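Local coordinates for protein heavy metal cation tricomponent efflux pump ZneA(CzcA-like) (Cupriavidus metallidurans, PDB 4K0J) that exports zinc ions as a Zn(II)/proton antiporter, serving as the trimeric inner-membrane component of a three-part RND heavy-metal efflux system, at residues 61-66 with 86-91; 70-74 with 801-805; 103-107 with 127-131; 454-458 with 850-854. One frame throughout, in Å; residues are numbered along the deposited sequence.

Interaction 1 of 4, residues 61-66 with 86-91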
# COMPACT_ATOMS: atom_id res chain seq x y z
N VAL C 61 -26.47 -19.69 -12.71
CA VAL C 61 -25.41 -19.29 -11.79
C VAL C 61 -24.07 -19.19 -12.53
O VAL C 61 -23.08 -18.70 -11.98
CB VAL C 61 -25.29 -20.32 -10.64
CG1 VAL C 61 -24.48 -21.54 -11.11
CG2 VAL C 61 -24.66 -19.69 -9.41
N GLU C 62 -24.05 -19.65 -13.77
CA GLU C 62 -22.82 -19.71 -14.55
C GLU C 62 -22.97 -18.96 -15.85
O GLU C 62 -22.00 -18.40 -16.38
CB GLU C 62 -22.45 -21.17 -14.85
CG GLU C 62 -21.16 -21.35 -15.63
CD GLU C 62 -21.39 -21.72 -17.09
OE1 GLU C 62 -20.40 -21.85 -17.84
OE2 GLU C 62 -22.57 -21.89 -17.48
N GLN C 63 -24.19 -18.97 -16.37
CA GLN C 63 -24.49 -18.39 -17.67
C GLN C 63 -24.15 -16.90 -17.69
O GLN C 63 -23.59 -16.39 -18.66
CB GLN C 63 -25.97 -18.59 -18.01
CG GLN C 63 -26.29 -18.40 -19.48
CD GLN C 63 -27.68 -17.83 -19.72
OE1 GLN C 63 -28.38 -17.45 -18.78
NE2 GLN C 63 -28.09 -17.77 -20.99
N GLN C 64 -24.50 -16.22 -16.61
CA GLN C 64 -24.41 -14.77 -16.57
C GLN C 64 -23.59 -14.26 -15.39
O GLN C 64 -23.41 -13.06 -15.22
CB GLN C 64 -25.82 -14.18 -16.49
CG GLN C 64 -26.91 -15.09 -17.06
CD GLN C 64 -27.82 -15.67 -16.00
OE1 GLN C 64 -27.49 -15.66 -14.81
NE2 GLN C 64 -28.97 -16.17 -16.42
N ILE C 65 -23.10 -15.18 -14.56
CA ILE C 65 -22.40 -14.76 -13.35
C ILE C 65 -20.90 -15.02 -13.45
O ILE C 65 -20.11 -14.08 -13.46
CB ILE C 65 -22.98 -15.46 -12.11
CG1 ILE C 65 -24.50 -15.38 -12.11
CG2 ILE C 65 -22.43 -14.82 -10.85
CD1 ILE C 65 -25.01 -13.96 -12.05
N THR C 66 -20.53 -16.29 -13.54
CA THR C 66 -19.12 -16.67 -13.58
C THR C 66 -18.41 -16.15 -14.84
O THR C 66 -17.24 -15.79 -14.79
CB THR C 66 -18.94 -18.20 -13.49
OG1 THR C 66 -19.66 -18.69 -12.35
CG2 THR C 66 -17.48 -18.56 -13.34
N SER C 86 -18.93 -23.36 -10.90
CA SER C 86 -20.31 -22.88 -10.84
C SER C 86 -21.29 -24.02 -10.58
O SER C 86 -21.16 -25.10 -11.16
CB SER C 86 -20.66 -22.19 -12.15
OG SER C 86 -19.53 -21.50 -12.67
N THR C 87 -22.26 -23.76 -9.70
CA THR C 87 -23.13 -24.82 -9.21
C THR C 87 -24.30 -24.32 -8.36
O THR C 87 -24.42 -23.13 -8.07
CB THR C 87 -22.33 -25.84 -8.36
OG1 THR C 87 -23.24 -26.80 -7.79
CG2 THR C 87 -21.58 -25.14 -7.24
N PHE C 88 -25.16 -25.27 -7.98
CA PHE C 88 -26.26 -25.03 -7.06
C PHE C 88 -25.72 -24.33 -5.83
O PHE C 88 -24.79 -24.82 -5.18
CB PHE C 88 -26.93 -26.36 -6.69
CG PHE C 88 -28.04 -26.25 -5.67
CD1 PHE C 88 -29.33 -25.91 -6.05
CD2 PHE C 88 -27.79 -26.53 -4.33
CE1 PHE C 88 -30.35 -25.82 -5.10
CE2 PHE C 88 -28.81 -26.44 -3.38
CZ PHE C 88 -30.09 -26.08 -3.77
N GLY C 89 -26.29 -23.17 -5.54
CA GLY C 89 -25.84 -22.38 -4.41
C GLY C 89 -24.96 -21.21 -4.80
O GLY C 89 -25.14 -20.11 -4.27
N LEU C 90 -24.02 -21.41 -5.72
CA LEU C 90 -22.99 -20.40 -5.93
C LEU C 90 -22.10 -20.48 -7.17
O LEU C 90 -22.09 -21.46 -7.91
CB LEU C 90 -22.06 -20.36 -4.71
CG LEU C 90 -20.95 -21.39 -4.71
CD1 LEU C 90 -19.93 -21.06 -3.65
CD2 LEU C 90 -21.49 -22.79 -4.48
N SER C 91 -21.36 -19.40 -7.36
CA SER C 91 -20.25 -19.33 -8.30
C SER C 91 -19.02 -18.87 -7.53
O SER C 91 -18.97 -17.73 -7.06
CB SER C 91 -20.54 -18.30 -9.38
OG SER C 91 -19.34 -17.67 -9.79
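Thr66 turns OG1 anti to its carbonyl carbon (chi1 -52°), and Ser86 places OG on the corresponding branch (chi1 -35°), which brings the two hydroxyls together between helix 62-73 and the sheet. The fold here is a split beta-alpha-beta unit: the helix joins parallel strands 46-52 and 79-87, and strand 90-97 runs antiparallel between them. Segment 86-91 carries the hairpin that links 79-87 to 90-97. Its type II turn from Thr87 to Leu90 is closed by two backbone bonds, and Gly89 at the third position has a positive phi (102°). Thr66 OG1 spans both hairpin arms, hydrogen-bonding Ser86 OG and Ser91 OG, each at 2.8 Å, so one helix hydroxyl links two neighbouring strands in a buried setting. Beside it, Glu62 lays its aliphatic part along Ser86, CB to CB 3.4 Å. Ile65 adds looser packing, with CG2 4.2 Å from Ser91 CB. Thr87 points its side chain away, and its OG1 bonds Thr797 O on strand 788-802. Val61, just ahead of the helix, fits its two methyls against the hairpin backbone: CG1 lies 3.4 Å from Thr87 O, and CG2 lies 3.5 Å from Leu90 O.

Interaction 2 of 4, residues 70-74 with 801-805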
# COMPACT_ATOMS: atom_id res chain seq x y z
N GLU C 70 -15.40 -13.58 -14.93
CA GLU C 70 -14.15 -14.14 -15.42
C GLU C 70 -13.51 -13.22 -16.45
O GLU C 70 -12.29 -13.07 -16.48
CB GLU C 70 -14.36 -15.55 -16.00
CG GLU C 70 -13.07 -16.30 -16.30
CD GLU C 70 -13.29 -17.79 -16.55
OE1 GLU C 70 -12.40 -18.43 -17.14
OE2 GLU C 70 -14.35 -18.30 -16.14
N ARG C 71 -14.34 -12.59 -17.28
CA ARG C 71 -13.86 -11.60 -18.25
C ARG C 71 -13.12 -10.45 -17.58
O ARG C 71 -11.96 -10.18 -17.90
CB ARG C 71 -15.01 -11.06 -19.10
CG ARG C 71 -15.73 -12.10 -19.95
CD ARG C 71 -16.64 -11.43 -20.97
NE ARG C 71 -17.41 -12.40 -21.75
CZ ARG C 71 -18.72 -12.62 -21.59
NH1 ARG C 71 -19.40 -11.94 -20.68
NH2 ARG C 71 -19.33 -13.51 -22.35
N GLU C 72 -13.77 -9.76 -16.65
CA GLU C 72 -13.13 -8.62 -15.98
C GLU C 72 -11.95 -9.03 -15.08
O GLU C 72 -10.87 -8.44 -15.15
CB GLU C 72 -14.14 -7.76 -15.22
CG GLU C 72 -15.13 -8.53 -14.35
CD GLU C 72 -16.25 -7.65 -13.82
OE1 GLU C 72 -17.38 -8.15 -13.65
OE2 GLU C 72 -15.99 -6.46 -13.57
N ILE C 73 -12.16 -10.04 -14.25
CA ILE C 73 -11.14 -10.51 -13.32
C ILE C 73 -9.89 -11.09 -14.00
O ILE C 73 -8.79 -11.02 -13.45
CB ILE C 73 -11.75 -11.53 -12.32
CG1 ILE C 73 -12.85 -10.86 -11.49
CG2 ILE C 73 -10.70 -12.13 -11.40
CD1 ILE C 73 -13.53 -11.80 -10.52
N MET C 74 -10.05 -11.66 -15.20
CA MET C 74 -8.90 -12.20 -15.93
C MET C 74 -7.81 -11.14 -16.11
O MET C 74 -6.63 -11.47 -16.19
CB MET C 74 -9.34 -12.76 -17.29
CG MET C 74 -8.20 -13.32 -18.15
SD MET C 74 -7.45 -14.84 -17.52
CE MET C 74 -6.12 -15.09 -18.70
N ARG C 801 -14.57 -23.87 -15.13
CA ARG C 801 -13.88 -23.16 -16.20
C ARG C 801 -12.52 -22.63 -15.75
O ARG C 801 -12.43 -21.88 -14.77
CB ARG C 801 -14.75 -22.01 -16.74
CG ARG C 801 -15.08 -22.14 -18.22
CD ARG C 801 -16.03 -21.04 -18.69
NE ARG C 801 -15.38 -19.73 -18.79
CZ ARG C 801 -14.98 -19.16 -19.92
NH1 ARG C 801 -15.16 -19.79 -21.08
NH2 ARG C 801 -14.41 -17.96 -19.90
N GLU C 802 -11.47 -23.04 -16.46
CA GLU C 802 -10.10 -22.63 -16.13
C GLU C 802 -9.41 -22.03 -17.33
O GLU C 802 -9.31 -22.67 -18.38
CB GLU C 802 -9.29 -23.82 -15.62
CG GLU C 802 -7.79 -23.63 -15.73
CD GLU C 802 -7.01 -24.85 -15.27
OE1 GLU C 802 -6.05 -25.24 -15.97
OE2 GLU C 802 -7.37 -25.41 -14.21
N MET C 803 -8.91 -20.81 -17.17
CA MET C 803 -8.29 -20.06 -18.27
C MET C 803 -9.25 -19.94 -19.44
O MET C 803 -8.85 -20.06 -20.60
CB MET C 803 -6.98 -20.72 -18.72
CG MET C 803 -5.81 -20.44 -17.80
SD MET C 803 -5.60 -18.67 -17.55
CE MET C 803 -4.15 -18.66 -16.51
N ASN C 804 -10.52 -19.70 -19.12
CA ASN C 804 -11.57 -19.52 -20.12
C ASN C 804 -11.77 -20.75 -20.99
O ASN C 804 -12.00 -20.65 -22.20
CB ASN C 804 -11.28 -18.27 -20.95
CG ASN C 804 -10.76 -17.14 -20.11
OD1 ASN C 804 -9.70 -16.58 -20.38
ND2 ASN C 804 -11.50 -16.80 -19.06
N LYS C 805 -11.67 -21.91 -20.36
CA LYS C 805 -11.86 -23.18 -21.03
C LYS C 805 -12.66 -24.11 -20.13
O LYS C 805 -12.31 -24.34 -18.97
CB LYS C 805 -10.50 -23.82 -21.35
CG LYS C 805 -9.58 -22.97 -22.22
CD LYS C 805 -8.19 -23.60 -22.31
CE LYS C 805 -7.27 -22.77 -23.19
NZ LYS C 805 -5.90 -23.37 -23.24
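Glu70 reaches from helix 62-73 of the split beta-alpha-beta unit to the end of strand 788-802, a neighbour of strand 79-87 in the same sheet, and to the tight turn that follows it. The compact half of the contact is this carboxylate. With CG anti to the backbone N (chi1 -170°) and the chain extended beyond it, the two oxygens are delivered to different partners. Glu70 OE2 takes the NE-H of Arg801 in a salt bridge of 3.2 Å, almost straight at 165°; the oxygen lies near the guanidinium plane, whereas NE approaches from above the carboxylate plane. Ser84 OG on strand 79-87 also bonds OE2. Glu70 OE1 receives two bent, weak bonds from Asn804, from its amide ND2 at 2.7 Å and from its backbone N at 3.0 Å. Met803 and Asn804 are the central residues of a type I' turn closed by Glu802 and Lys805, which presents this backbone N-H. The looser half lies one helical turn on, where the partly exposed Met74 faces the same turn without a polar bond and Gln166 of a second subunit packs on it. The two methionine chains cross at about a right angle, Met74 CE resting 3.8 Å from Met803 SD.

Interaction 3 of 4, residues 103-107 with 127-131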
# COMPACT_ATOMS: atom_id res chain seq x y z
N ASP C 103 -0.09 -9.80 -0.72
CA ASP C 103 -1.47 -10.22 -0.44
C ASP C 103 -2.52 -9.11 -0.52
O ASP C 103 -3.32 -9.09 -1.45
CB ASP C 103 -1.55 -10.92 0.92
CG ASP C 103 -1.28 -12.40 0.83
OD1 ASP C 103 -2.23 -13.16 0.51
OD2 ASP C 103 -0.12 -12.82 1.08
N TYR C 104 -2.52 -8.21 0.46
CA TYR C 104 -3.53 -7.16 0.54
C TYR C 104 -3.65 -6.36 -0.75
O TYR C 104 -4.75 -5.95 -1.15
CB TYR C 104 -3.22 -6.21 1.70
CG TYR C 104 -3.31 -6.85 3.07
CD1 TYR C 104 -2.18 -7.35 3.70
CD2 TYR C 104 -4.52 -6.93 3.74
CE1 TYR C 104 -2.25 -7.93 4.96
CE2 TYR C 104 -4.61 -7.51 5.00
CZ TYR C 104 -3.47 -8.00 5.60
OH TYR C 104 -3.54 -8.57 6.85
N TRP C 105 -2.51 -6.15 -1.41
CA TRP C 105 -2.46 -5.52 -2.72
C TRP C 105 -3.31 -6.29 -3.72
O TRP C 105 -4.21 -5.73 -4.35
CB TRP C 105 -1.01 -5.48 -3.19
CG TRP C 105 -0.80 -4.88 -4.55
CD1 TRP C 105 -0.93 -5.51 -5.75
CD2 TRP C 105 -0.38 -3.54 -4.83
NE1 TRP C 105 -0.64 -4.63 -6.77
CE2 TRP C 105 -0.30 -3.42 -6.23
CE3 TRP C 105 -0.09 -2.43 -4.04
CZ2 TRP C 105 0.07 -2.23 -6.86
CZ3 TRP C 105 0.28 -1.25 -4.67
CH2 TRP C 105 0.36 -1.16 -6.06
N SER C 106 -3.01 -7.58 -3.87
CA SER C 106 -3.75 -8.44 -4.79
C SER C 106 -5.24 -8.47 -4.48
O SER C 106 -6.06 -8.26 -5.37
CB SER C 106 -3.18 -9.86 -4.76
OG SER C 106 -1.93 -9.93 -5.44
N ARG C 107 -5.57 -8.71 -3.22
CA ARG C 107 -6.96 -8.74 -2.76
C ARG C 107 -7.64 -7.42 -3.09
O ARG C 107 -8.85 -7.37 -3.29
CB ARG C 107 -7.03 -8.97 -1.26
CG ARG C 107 -6.28 -10.20 -0.78
CD ARG C 107 -7.24 -11.32 -0.50
NE ARG C 107 -8.28 -10.91 0.44
CZ ARG C 107 -9.15 -11.75 0.99
NH1 ARG C 107 -10.07 -11.32 1.83
NH2 ARG C 107 -9.09 -13.04 0.68
N LEU C 127 -15.43 -11.44 -1.07
CA LEU C 127 -14.08 -11.98 -1.01
C LEU C 127 -13.93 -12.95 0.16
O LEU C 127 -14.37 -12.68 1.27
CB LEU C 127 -13.06 -10.85 -0.88
CG LEU C 127 -11.79 -11.05 -1.71
CD1 LEU C 127 -12.15 -11.13 -3.17
CD2 LEU C 127 -10.82 -9.90 -1.47
N ASP C 128 -13.31 -14.10 -0.11
CA ASP C 128 -13.08 -15.10 0.93
C ASP C 128 -12.05 -14.57 1.93
O ASP C 128 -11.29 -13.67 1.61
CB ASP C 128 -12.61 -16.42 0.30
CG ASP C 128 -11.10 -16.45 0.04
OD1 ASP C 128 -10.46 -17.46 0.41
OD2 ASP C 128 -10.57 -15.49 -0.53
N PRO C 129 -12.04 -15.12 3.16
CA PRO C 129 -11.06 -14.73 4.18
C PRO C 129 -9.60 -14.88 3.75
O PRO C 129 -9.27 -15.78 2.98
CB PRO C 129 -11.38 -15.68 5.35
CG PRO C 129 -12.28 -16.74 4.79
CD PRO C 129 -13.03 -16.07 3.69
N LEU C 130 -8.74 -14.00 4.24
CA LEU C 130 -7.33 -13.99 3.87
C LEU C 130 -6.54 -15.01 4.69
O LEU C 130 -5.96 -14.69 5.73
CB LEU C 130 -6.73 -12.60 4.01
CG LEU C 130 -5.27 -12.44 3.57
CD1 LEU C 130 -5.09 -12.84 2.12
CD2 LEU C 130 -4.80 -11.01 3.78
N THR C 131 -6.51 -16.24 4.18
CA THR C 131 -5.83 -17.33 4.85
C THR C 131 -5.17 -18.24 3.83
O THR C 131 -5.60 -18.30 2.67
CB THR C 131 -6.81 -18.16 5.72
OG1 THR C 131 -6.19 -19.37 6.14
CG2 THR C 131 -8.06 -18.52 4.92
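Arg107 turns both ends of its guanidinium on one backbone carbonyl: NH1 and NH2 converge on Asp128 O, the Arg107 NH1 bond weak at 2.7 Å, the NH2 separation too short to be taken literally. The oxygen sits at the guanidinium edge, near its plane, while leucines cover both faces. Leu127 CD2 lies over one face, 3.3 Å from Arg107 NE; Leu130 CB stands over the centre of the other, 4.0 Å from Arg107 CZ. Bends at chi2 (-102°) and chi3 (-55°) bring the arginine chain round into this slot. Arg107 NH2 also forms a salt bridge to Asp128 OD2 at 3.1 Å, the planes 44° apart; Gln48 N on strand 46-52 holds that oxygen too. Leu130, at the centre of an inverse gamma turn, sends its branches to different residues. Leu130 CD1 meets Arg107 CD at 3.7 Å, and CD2 lies over a face of the Tyr104 ring in a CH-pi contact, 3.9 Å from the centroid. Helix 103-113 is thus joined to the end of strand 126-127 and the loop beyond. Tyr104 also meets Trp105 of a neighbouring subunit edge-to-face, as expected for the pore helix of an RND pump at the trimer interface.

Interaction 4 of 4, residues 454-458 with 850-854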
# COMPACT_ATOMS: atom_id res chain seq x y z
N GLN C 454 12.02 -20.43 -7.13
CA GLN C 454 11.01 -19.68 -6.40
C GLN C 454 9.91 -20.61 -5.91
O GLN C 454 10.10 -21.82 -5.82
CB GLN C 454 10.43 -18.58 -7.30
CG GLN C 454 11.47 -17.60 -7.81
CD GLN C 454 10.92 -16.65 -8.87
OE1 GLN C 454 9.86 -16.89 -9.45
NE2 GLN C 454 11.64 -15.57 -9.13
N ARG C 455 8.75 -20.03 -5.59
CA ARG C 455 7.59 -20.79 -5.12
C ARG C 455 7.88 -21.69 -3.92
O ARG C 455 8.59 -21.31 -2.98
CB ARG C 455 7.00 -21.64 -6.25
CG ARG C 455 6.72 -20.90 -7.54
CD ARG C 455 6.20 -21.87 -8.59
NE ARG C 455 6.85 -23.17 -8.49
CZ ARG C 455 6.50 -24.25 -9.18
NH1 ARG C 455 5.50 -24.20 -10.05
NH2 ARG C 455 7.16 -25.39 -9.01
N ILE C 456 7.33 -22.90 -3.98
CA ILE C 456 7.35 -23.83 -2.86
C ILE C 456 8.75 -24.40 -2.58
O ILE C 456 9.15 -24.54 -1.42
CB ILE C 456 6.31 -24.95 -3.05
CG1 ILE C 456 6.73 -25.94 -4.13
CG2 ILE C 456 4.96 -24.36 -3.44
CD1 ILE C 456 5.58 -26.75 -4.68
N GLU C 457 9.50 -24.70 -3.64
CA GLU C 457 10.83 -25.28 -3.49
C GLU C 457 11.79 -24.24 -2.93
O GLU C 457 12.88 -24.58 -2.45
CB GLU C 457 11.35 -25.84 -4.82
CG GLU C 457 11.49 -24.82 -5.94
CD GLU C 457 10.23 -24.65 -6.76
OE1 GLU C 457 9.18 -25.21 -6.37
OE2 GLU C 457 10.29 -23.97 -7.80
N TYR C 458 11.39 -22.98 -2.98
CA TYR C 458 12.14 -21.92 -2.33
C TYR C 458 11.69 -21.75 -0.89
O TYR C 458 12.52 -21.73 0.02
CB TYR C 458 11.99 -20.60 -3.10
CG TYR C 458 12.52 -19.40 -2.36
CD1 TYR C 458 13.86 -19.05 -2.43
CD2 TYR C 458 11.68 -18.60 -1.59
CE1 TYR C 458 14.35 -17.95 -1.76
CE2 TYR C 458 12.16 -17.50 -0.92
CZ TYR C 458 13.49 -17.18 -1.00
OH TYR C 458 13.95 -16.07 -0.33
N GLU C 850 4.09 -30.19 -12.67
CA GLU C 850 4.62 -28.85 -12.87
C GLU C 850 5.71 -28.55 -11.85
O GLU C 850 6.70 -27.89 -12.16
CB GLU C 850 3.51 -27.81 -12.79
CG GLU C 850 4.02 -26.37 -12.84
CD GLU C 850 2.93 -25.38 -13.21
OE1 GLU C 850 2.83 -24.33 -12.53
OE2 GLU C 850 2.20 -25.64 -14.19
N ASN C 851 5.51 -29.04 -10.63
CA ASN C 851 6.52 -28.91 -9.59
C ASN C 851 7.84 -29.56 -10.03
O ASN C 851 8.91 -28.94 -9.93
CB ASN C 851 6.02 -29.51 -8.27
CG ASN C 851 4.96 -28.65 -7.60
OD1 ASN C 851 4.81 -27.47 -7.91
ND2 ASN C 851 4.23 -29.24 -6.66
N GLN C 852 7.75 -30.79 -10.52
CA GLN C 852 8.91 -31.52 -11.03
C GLN C 852 9.58 -30.76 -12.17
O GLN C 852 10.80 -30.66 -12.21
CB GLN C 852 8.50 -32.91 -11.51
CG GLN C 852 9.65 -33.72 -12.11
CD GLN C 852 9.16 -34.81 -13.06
OE1 GLN C 852 9.28 -36.00 -12.77
NE2 GLN C 852 8.62 -34.40 -14.20
N GLN C 853 8.77 -30.24 -13.08
CA GLN C 853 9.29 -29.47 -14.22
C GLN C 853 10.08 -28.24 -13.78
O GLN C 853 11.23 -28.05 -14.19
CB GLN C 853 8.16 -29.07 -15.17
CG GLN C 853 7.70 -30.19 -16.09
CD GLN C 853 6.80 -29.69 -17.20
OE1 GLN C 853 5.87 -28.92 -16.97
NE2 GLN C 853 7.07 -30.14 -18.43
N ARG C 854 9.47 -27.41 -12.94
CA ARG C 854 10.12 -26.20 -12.46
C ARG C 854 11.39 -26.52 -11.67
O ARG C 854 12.42 -25.85 -11.83
CB ARG C 854 9.16 -25.37 -11.60
CG ARG C 854 7.95 -24.85 -12.35
CD ARG C 854 8.36 -23.95 -13.51
NE ARG C 854 7.20 -23.48 -14.27
CZ ARG C 854 7.28 -22.69 -15.34
NH1 ARG C 854 8.46 -22.27 -15.77
NH2 ARG C 854 6.17 -22.32 -15.97
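Arg455, Asn851 and Arg854 contribute most of the interface between helix 455-460 and helix 848-873. The first helix is short and lies between the predicted membrane spans 429-452 and 464-491; the second runs on into the span 859-878, so the contact ties the connection between two spans to the leading end of a third. In Arg455, CG stands anti to the carbonyl carbon (chi1 -51°), and a bend at chi3 (-37°) carries the guanidinium in among the side chains of helix 848-873. Arg854 meets it with carbon rather than charge: CG lies over one guanidinium face, 3.4 Å from Arg455 NH1, and CB is 3.3 Å from Arg455 NH2, with the two guanidinium planes steeply inclined at 75°. Asn851 presents its amide perpendicular to the Arg455 group. Asn851 OD1 is 3.3 Å from Arg455 NH2, but the angle is too poor for a hydrogen bond, and the same amide packs on Ile456, whose CD1 reaches OD1 at 3.4 Å. Phe546, from a loop, touches Ile456, Glu457 and Asn851 as well. At the guanidinium edge, Arg455 NH2 makes a weak salt-bridge bond to Glu457 OE1 within the same segment (3.3 Å), and Arg455 NH1 a long one to Glu850 OE1 (3.6 Å) across the contact, the latter carboxylate nearly coplanar with the guanidinium. With the methylenes of Arg854 packed over one face, the Arg455 charge is probably balanced in part by the two acids, against the nearby like charge of Arg854; loose electrostatics and packing join the helices, with no hydrogen bond between the segments.

Overall arrangement
Interactions 1 and 2 are close relatives: both use helix 62-73, their centres are 13 Å apart, and both reach one antiparallel sheet, in which strands 79-87 and 788-802 are neighbours. Both also face the second subunit. Interaction 3 lies on the next helix, 103-113, which follows strand 90-97; its centre is about 22 Å from that of interaction 1 and 19 Å from that of interaction 2, without touching either. It also lies at a subunit boundary. Interaction 4 differs in involving no other chain and in sitting by the membrane helices, although its nearest atoms come within about 8 Å of interaction 2. In sequence, interactions 2 and 4 interleave, each joining distant halves of the pump.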